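Local coordinates for protein BAG family molecular chaperone regulator 2 (Arabidopsis thaliana, PDB 4HWD) that probably acts as a co-chaperone that binds the ATPase domain of HSP70/HSC70 through its BAG domain and regulates programmed cell death and stress responses, at residues Leu48-Asp56 against Gln71-Leu82. Numbering follows the deposited sequence.
Sequences LMNQLVKLD and QEERLHKYVEAL
Leu48 of helix 38-57 enters helix 63-89 as a knob into a hole formed by Leu75, Tyr78, Val79 and Leu82, joining the second and third helices of the BAG-domain three-helix bundle. Its branches divide the work: Leu48 CD1 lies 3.5 Å from Leu82 CD2, while Leu48 CD2 packs 3.9 Å from Leu75 CD2 and also touches Tyr78 CB. A chi1 of -66° sets CG beside the backbone N, and the two methyls then spread over the hole. Beside it, Met49 SD meets Val79 CG2 at 4.0 Å on the exposed flank, the folded methionine chain bringing the sulfur back although its CB sets out away from the other helix.

The short segments run antiparallel, their axes at 158° and 10.1 Å apart at closest approach, and no hydrogen bond links them, so apolar packing carries the interface. One turn along, Leu52 and Leu75 lie alongside with their chains running opposite ways, their CD1 atoms 3.5 Å apart. Leu52 CD1 also rests on Glu72 CB at 3.4 Å, and Leu52 CD2 comes up to the rim of the His76 imidazole, close to the ring plane, 3.7 Å from His76 CD2. Helix 2-31 completes the bundle, receiving Gln51 on Ile12 and Gln15, Gln71 on Ser13, and Tyr78 on Ala20.

Near Asp56 the contact ends in two carboxylates. Glu72 has CG between its backbone N and carbonyl carbon (chi1 67°), and its extended chain brings OE1 to 2.8 Å from Asp56 OD2. Two acceptors this close would repel if both were ionised, which would probably favour protonation of one of them. With an alanine in place of Glu72, the CB beside Leu52 CD1 would remain, but Asp56 would probably lose any proton-sharing partner on this helix.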
ATOM      1  N   LEU A  48       3.554  -1.056   3.482  1.00 11.38           N
ATOM      2  CA  LEU A  48       3.029  -1.230   2.126  1.00  9.78           C
ATOM      3  C   LEU A  48       3.606  -2.506   1.521  1.00 10.79           C
ATOM      4  O   LEU A  48       2.872  -3.328   0.963  1.00  9.14           O
ATOM      5  CB  LEU A  48       3.395  -0.032   1.235  1.00  8.94           C
ATOM      6  CG  LEU A  48       2.797   1.342   1.564  1.00  9.43           C
ATOM      7  CD1 LEU A  48       3.550   2.440   0.818  1.00  7.90           C
ATOM      8  CD2 LEU A  48       1.326   1.350   1.194  1.00 11.13           C
ATOM      9  N   MET A  49       4.920  -2.671   1.635  1.00 10.60           N
ATOM     10  CA  MET A  49       5.592  -3.848   1.092  1.00 10.50           C
ATOM     11  C   MET A  49       5.122  -5.108   1.805  1.00  8.70           C
ATOM     12  O   MET A  49       4.962  -6.162   1.188  1.00  9.55           O
ATOM     13  CB  MET A  49       7.117  -3.707   1.225  1.00 14.58           C
ATOM     14  CG  MET A  49       7.738  -2.601   0.367  1.00 14.18           C
ATOM     15  SD  MET A  49       7.483  -2.854  -1.414  1.00 19.61           S
ATOM     16  CE  MET A  49       8.589  -4.267  -1.752  1.00 28.20           C
ATOM     17  N   ASN A  50       4.895  -5.003   3.107  1.00 14.51           N
ATOM     18  CA  ASN A  50       4.419  -6.156   3.866  1.00 12.95           C
ATOM     19  C   ASN A  50       3.072  -6.640   3.327  1.00 15.78           C
ATOM     20  O   ASN A  50       2.818  -7.840   3.272  1.00 15.37           O
ATOM     21  CB  ASN A  50       4.260  -5.809   5.337  1.00 15.17           C
ATOM     22  CG  ASN A  50       3.824  -7.003   6.156  1.00 21.11           C
ATOM     23  OD1 ASN A  50       4.579  -7.517   6.980  1.00 20.51           O
ATOM     24  ND2 ASN A  50       2.603  -7.462   5.923  1.00 16.07           N
ATOM     25  N   GLN A  51       2.206  -5.703   2.941  1.00  5.73           N
ATOM     26  CA  GLN A  51       0.899  -6.058   2.395  1.00  7.62           C
ATOM     27  C   GLN A  51       1.089  -6.685   1.025  1.00  5.61           C
ATOM     28  O   GLN A  51       0.335  -7.563   0.622  1.00  6.20           O
ATOM     29  CB  GLN A  51       0.010  -4.815   2.264  1.00  5.79           C
ATOM     30  CG  GLN A  51      -0.530  -4.268   3.568  1.00  8.02           C
ATOM     31  CD  GLN A  51      -1.248  -5.333   4.395  1.00  6.99           C
ATOM     32  OE1 GLN A  51      -1.960  -6.180   3.853  1.00  5.36           O
ATOM     33  NE2 GLN A  51      -1.071  -5.283   5.717  1.00  5.56           N
ATOM     34  N   LEU A  52       2.105  -6.220   0.308  1.00 15.19           N
ATOM     35  CA  LEU A  52       2.393  -6.717  -1.028  1.00 19.54           C
ATOM     36  C   LEU A  52       2.882  -8.176  -1.033  1.00 19.23           C
ATOM     37  O   LEU A  52       2.548  -8.940  -1.941  1.00 23.16           O
ATOM     38  CB  LEU A  52       3.419  -5.795  -1.708  1.00 16.99           C
ATOM     39  CG  LEU A  52       3.478  -5.861  -3.236  1.00 24.01           C
ATOM     40  CD1 LEU A  52       2.086  -5.672  -3.810  1.00 20.47           C
ATOM     41  CD2 LEU A  52       4.426  -4.796  -3.762  1.00 31.94           C
ATOM     42  N   VAL A  53       3.674  -8.564  -0.038  1.00 23.53           N
ATOM     43  CA  VAL A  53       4.140  -9.950   0.039  1.00 30.64           C
ATOM     44  C   VAL A  53       2.948 -10.815   0.459  1.00 31.27           C
ATOM     45  O   VAL A  53       2.722 -11.888  -0.102  1.00 35.25           O
ATOM     46  CB  VAL A  53       5.291 -10.143   1.074  1.00 30.03           C
ATOM     47  CG1 VAL A  53       6.468  -9.235   0.724  1.00 27.78           C
ATOM     48  CG2 VAL A  53       4.799  -9.872   2.486  1.00 23.48           C
ATOM     49  N   LYS A  54       2.186 -10.335   1.445  1.00 25.96           N
ATOM     50  CA  LYS A  54       1.004 -11.048   1.927  1.00 24.66           C
ATOM     51  C   LYS A  54       0.073 -11.307   0.760  1.00 26.64           C
ATOM     52  O   LYS A  54      -0.473 -12.401   0.616  1.00 32.87           O
ATOM     53  CB  LYS A  54       0.264 -10.230   2.987  1.00 18.63           C
ATOM     54  CG  LYS A  54       0.988 -10.107   4.302  1.00 19.50           C
ATOM     55  CD  LYS A  54       0.050  -9.580   5.365  1.00 20.91           C
ATOM     56  CE  LYS A  54       0.704  -9.605   6.737  1.00 15.83           C
ATOM     57  NZ  LYS A  54      -0.257  -9.187   7.782  1.00 29.46           N
ATOM     58  N   LEU A  55      -0.105 -10.296  -0.080  1.00 23.65           N
ATOM     59  CA  LEU A  55      -0.963 -10.431  -1.241  1.00 20.05           C
ATOM     60  C   LEU A  55      -0.431 -11.565  -2.109  1.00 28.50           C
ATOM     61  O   LEU A  55      -1.066 -12.607  -2.231  1.00 36.98           O
ATOM     62  CB  LEU A  55      -0.983  -9.133  -2.041  1.00 22.55           C
ATOM     63  CG  LEU A  55      -2.005  -9.096  -3.173  1.00 28.76           C
ATOM     64  CD1 LEU A  55      -3.399  -9.022  -2.580  1.00 31.89           C
ATOM     65  CD2 LEU A  55      -1.756  -7.898  -4.063  1.00 30.18           C
ATOM     66  N   ASP A  56       0.745 -11.361  -2.695  1.00 52.52           N
ATOM     67  CA  ASP A  56       1.373 -12.357  -3.564  1.00 55.13           C
ATOM     68  C   ASP A  56       1.307 -13.794  -3.047  1.00 49.92           C
ATOM     69  O   ASP A  56       1.140 -14.729  -3.830  1.00 57.76           O
ATOM     70  CB  ASP A  56       2.831 -11.972  -3.826  1.00 58.20           C
ATOM     71  CG  ASP A  56       2.958 -10.765  -4.735  1.00 59.51           C
ATOM     72  OD1 ASP A  56       4.094 -10.292  -4.943  1.00 55.47           O
ATOM     73  OD2 ASP A  56       1.920 -10.291  -5.246  1.00 56.92           O
ATOM     74  N   GLN A  71      -5.104  -4.625  -6.990  1.00 28.93           N
ATOM     75  CA  GLN A  71      -4.682  -4.312  -5.635  1.00 29.90           C
ATOM     76  C   GLN A  71      -3.160  -4.166  -5.494  1.00 30.95           C
ATOM     77  O   GLN A  71      -2.679  -3.232  -4.853  1.00 22.69           O
ATOM     78  CB  GLN A  71      -5.199  -5.381  -4.675  1.00 25.42           C
ATOM     79  CG  GLN A  71      -5.232  -4.919  -3.231  1.00 29.15           C
ATOM     80  CD  GLN A  71      -6.200  -3.764  -3.018  1.00 22.74           C
ATOM     81  OE1 GLN A  71      -5.956  -2.886  -2.200  1.00 24.94           O
ATOM     82  NE2 GLN A  71      -7.310  -3.773  -3.750  1.00 24.92           N
ATOM     83  N   GLU A  72      -2.391  -5.081  -6.073  1.00 37.94           N
ATOM     84  CA  GLU A  72      -0.944  -4.946  -5.967  1.00 42.41           C
ATOM     85  C   GLU A  72      -0.492  -3.859  -6.936  1.00 32.25           C
ATOM     86  O   GLU A  72       0.566  -3.260  -6.763  1.00 31.81           O
ATOM     87  CB  GLU A  72      -0.233  -6.270  -6.254  1.00 47.43           C
ATOM     88  CG  GLU A  72      -0.318  -6.785  -7.666  1.00 48.02           C
ATOM     89  CD  GLU A  72       0.562  -7.999  -7.842  1.00 53.50           C
ATOM     90  OE1 GLU A  72       0.293  -9.023  -7.171  1.00 47.29           O
ATOM     91  OE2 GLU A  72       1.528  -7.921  -8.634  1.00 56.59           O
ATOM     92  N   GLU A  73      -1.322  -3.605  -7.943  1.00 22.97           N
ATOM     93  CA  GLU A  73      -1.077  -2.565  -8.932  1.00 21.05           C
ATOM     94  C   GLU A  73      -1.261  -1.206  -8.239  1.00 31.20           C
ATOM     95  O   GLU A  73      -0.552  -0.229  -8.529  1.00 22.45           O
ATOM     96  CB  GLU A  73      -2.070  -2.716 -10.084  1.00 26.36           C
ATOM     97  CG  GLU A  73      -2.218  -1.490 -10.966  1.00 34.30           C
ATOM     98  CD  GLU A  73      -2.922  -1.803 -12.277  1.00 47.06           C
ATOM     99  OE1 GLU A  73      -3.295  -0.850 -13.001  1.00 56.08           O
ATOM    100  OE2 GLU A  73      -3.091  -3.002 -12.591  1.00 39.20           O
ATOM    101  N   ARG A  74      -2.222  -1.163  -7.318  1.00 37.24           N
ATOM    102  CA  ARG A  74      -2.519   0.038  -6.543  1.00 28.97           C
ATOM    103  C   ARG A  74      -1.391   0.256  -5.548  1.00 24.32           C
ATOM    104  O   ARG A  74      -0.981   1.388  -5.298  1.00 21.30           O
ATOM    105  CB  ARG A  74      -3.844  -0.132  -5.798  1.00 29.67           C
ATOM    106  CG  ARG A  74      -3.972   0.714  -4.545  1.00 25.94           C
ATOM    107  CD  ARG A  74      -5.432   0.857  -4.155  1.00 27.20           C
ATOM    108  NE  ARG A  74      -6.158   1.680  -5.120  1.00 32.04           N
ATOM    109  CZ  ARG A  74      -7.453   1.546  -5.390  1.00 36.73           C
ATOM    110  NH1 ARG A  74      -8.174   0.615  -4.772  1.00 41.57           N
ATOM    111  NH2 ARG A  74      -8.035   2.348  -6.273  1.00 35.09           N
ATOM    112  N   LEU A  75      -0.898  -0.847  -4.991  1.00 18.92           N
ATOM    113  CA  LEU A  75       0.196  -0.824  -4.030  1.00 17.50           C
ATOM    114  C   LEU A  75       1.485  -0.370  -4.699  1.00 19.49           C
ATOM    115  O   LEU A  75       2.313   0.295  -4.078  1.00 16.60           O
ATOM    116  CB  LEU A  75       0.403  -2.214  -3.426  1.00 18.60           C
ATOM    117  CG  LEU A  75      -0.413  -2.518  -2.181  1.00 19.92           C
ATOM    118  CD1 LEU A  75      -0.359  -4.007  -1.875  1.00 18.03           C
ATOM    119  CD2 LEU A  75       0.118  -1.691  -1.017  1.00 19.69           C
ATOM    120  N   HIS A  76       1.661  -0.744  -5.958  1.00 11.07           N
ATOM    121  CA  HIS A  76       2.849  -0.348  -6.693  1.00 17.33           C
ATOM    122  C   HIS A  76       2.819   1.162  -6.835  1.00 19.58           C
ATOM    123  O   HIS A  76       3.843   1.831  -6.690  1.00 16.70           O
ATOM    124  CB  HIS A  76       2.868  -0.994  -8.081  1.00 20.76           C
ATOM    125  CG  HIS A  76       3.207  -2.454  -8.067  1.00 21.60           C
ATOM    126  ND1 HIS A  76       3.225  -3.224  -9.209  1.00 24.19           N
ATOM    127  CD2 HIS A  76       3.547  -3.279  -7.048  1.00 17.97           C
ATOM    128  CE1 HIS A  76       3.563  -4.463  -8.896  1.00 22.91           C
ATOM    129  NE2 HIS A  76       3.765  -4.524  -7.592  1.00 24.38           N
ATOM    130  N   LYS A  77       1.632   1.688  -7.114  1.00 35.20           N
ATOM    131  CA  LYS A  77       1.439   3.116  -7.277  1.00 35.54           C
ATOM    132  C   LYS A  77       1.754   3.872  -5.986  1.00 35.09           C
ATOM    133  O   LYS A  77       2.290   4.979  -6.027  1.00 37.44           O
ATOM    134  CB  LYS A  77      -0.006   3.391  -7.707  1.00 38.64           C
ATOM    135  CG  LYS A  77      -0.361   4.863  -7.839  1.00 38.31           C
ATOM    136  CD  LYS A  77      -1.820   5.053  -8.244  1.00 38.10           C
ATOM    137  CE  LYS A  77      -2.183   6.532  -8.329  1.00 37.91           C
ATOM    138  NZ  LYS A  77      -3.574   6.754  -8.830  1.00 37.89           N
ATOM    139  N   TYR A  78       1.426   3.272  -4.844  1.00 15.55           N
ATOM    140  CA  TYR A  78       1.672   3.905  -3.549  1.00 14.51           C
ATOM    141  C   TYR A  78       3.144   3.892  -3.154  1.00 13.75           C
ATOM    142  O   TYR A  78       3.665   4.871  -2.605  1.00 11.07           O
ATOM    143  CB  TYR A  78       0.856   3.222  -2.453  1.00 13.93           C
ATOM    144  CG  TYR A  78      -0.637   3.400  -2.578  1.00 15.55           C
ATOM    145  CD1 TYR A  78      -1.179   4.458  -3.308  1.00 15.86           C
ATOM    146  CD2 TYR A  78      -1.511   2.534  -1.924  1.00 20.16           C
ATOM    147  CE1 TYR A  78      -2.562   4.649  -3.385  1.00 15.38           C
ATOM    148  CE2 TYR A  78      -2.895   2.715  -1.987  1.00 19.67           C
ATOM    149  CZ  TYR A  78      -3.417   3.771  -2.716  1.00 21.26           C
ATOM    150  OH  TYR A  78      -4.789   3.945  -2.764  1.00 16.90           O
ATOM    151  N   VAL A  79       3.805   2.773  -3.424  1.00  6.81           N
ATOM    152  CA  VAL A  79       5.220   2.624  -3.113  1.00  6.81           C
ATOM    153  C   VAL A  79       6.030   3.619  -3.932  1.00  8.80           C
ATOM    154  O   VAL A  79       6.953   4.256  -3.421  1.00  7.73           O
ATOM    155  CB  VAL A  79       5.701   1.197  -3.435  1.00 10.57           C
ATOM    156  CG1 VAL A  79       7.229   1.146  -3.426  1.00 12.99           C
ATOM    157  CG2 VAL A  79       5.118   0.220  -2.423  1.00  7.48           C
ATOM    158  N   GLU A  80       5.675   3.754  -5.204  1.00 13.00           N
ATOM    159  CA  GLU A  80       6.368   4.675  -6.094  1.00 14.66           C
ATOM    160  C   GLU A  80       6.099   6.135  -5.702  1.00 13.87           C
ATOM    161  O   GLU A  80       6.989   6.979  -5.819  1.00 11.86           O
ATOM    162  CB  GLU A  80       5.949   4.403  -7.545  1.00 16.82           C
ATOM    163  CG  GLU A  80       6.194   2.944  -7.947  1.00 20.04           C
ATOM    164  CD  GLU A  80       5.639   2.574  -9.318  1.00 27.46           C
ATOM    165  OE1 GLU A  80       4.533   3.035  -9.677  1.00 30.95           O
ATOM    166  OE2 GLU A  80       6.307   1.798 -10.030  1.00 27.12           O
ATOM    167  N   ALA A  81       4.888   6.434  -5.230  1.00  8.70           N
ATOM    168  CA  ALA A  81       4.575   7.797  -4.801  1.00 10.36           C
ATOM    169  C   ALA A  81       5.394   8.099  -3.550  1.00  7.70           C
ATOM    170  O   ALA A  81       5.956   9.188  -3.406  1.00  9.91           O
ATOM    171  CB  ALA A  81       3.070   7.942  -4.495  1.00  6.08           C
ATOM    172  N   LEU A  82       5.461   7.123  -2.650  1.00  5.39           N
ATOM    173  CA  LEU A  82       6.207   7.271  -1.411  1.00  4.44           C
ATOM    174  C   LEU A  82       7.695   7.454  -1.710  1.00  5.66           C
ATOM    175  O   LEU A  82       8.394   8.165  -0.982  1.00  5.17           O
ATOM    176  CB  LEU A  82       5.970   6.050  -0.506  1.00  4.24           C
ATOM    177  CG  LEU A  82       6.542   6.066   0.921  1.00  5.67           C
ATOM    178  CD1 LEU A  82       6.275   7.407   1.604  1.00  6.03           C
ATOM    179  CD2 LEU A  82       5.903   4.935   1.718  1.00  5.13           C
TER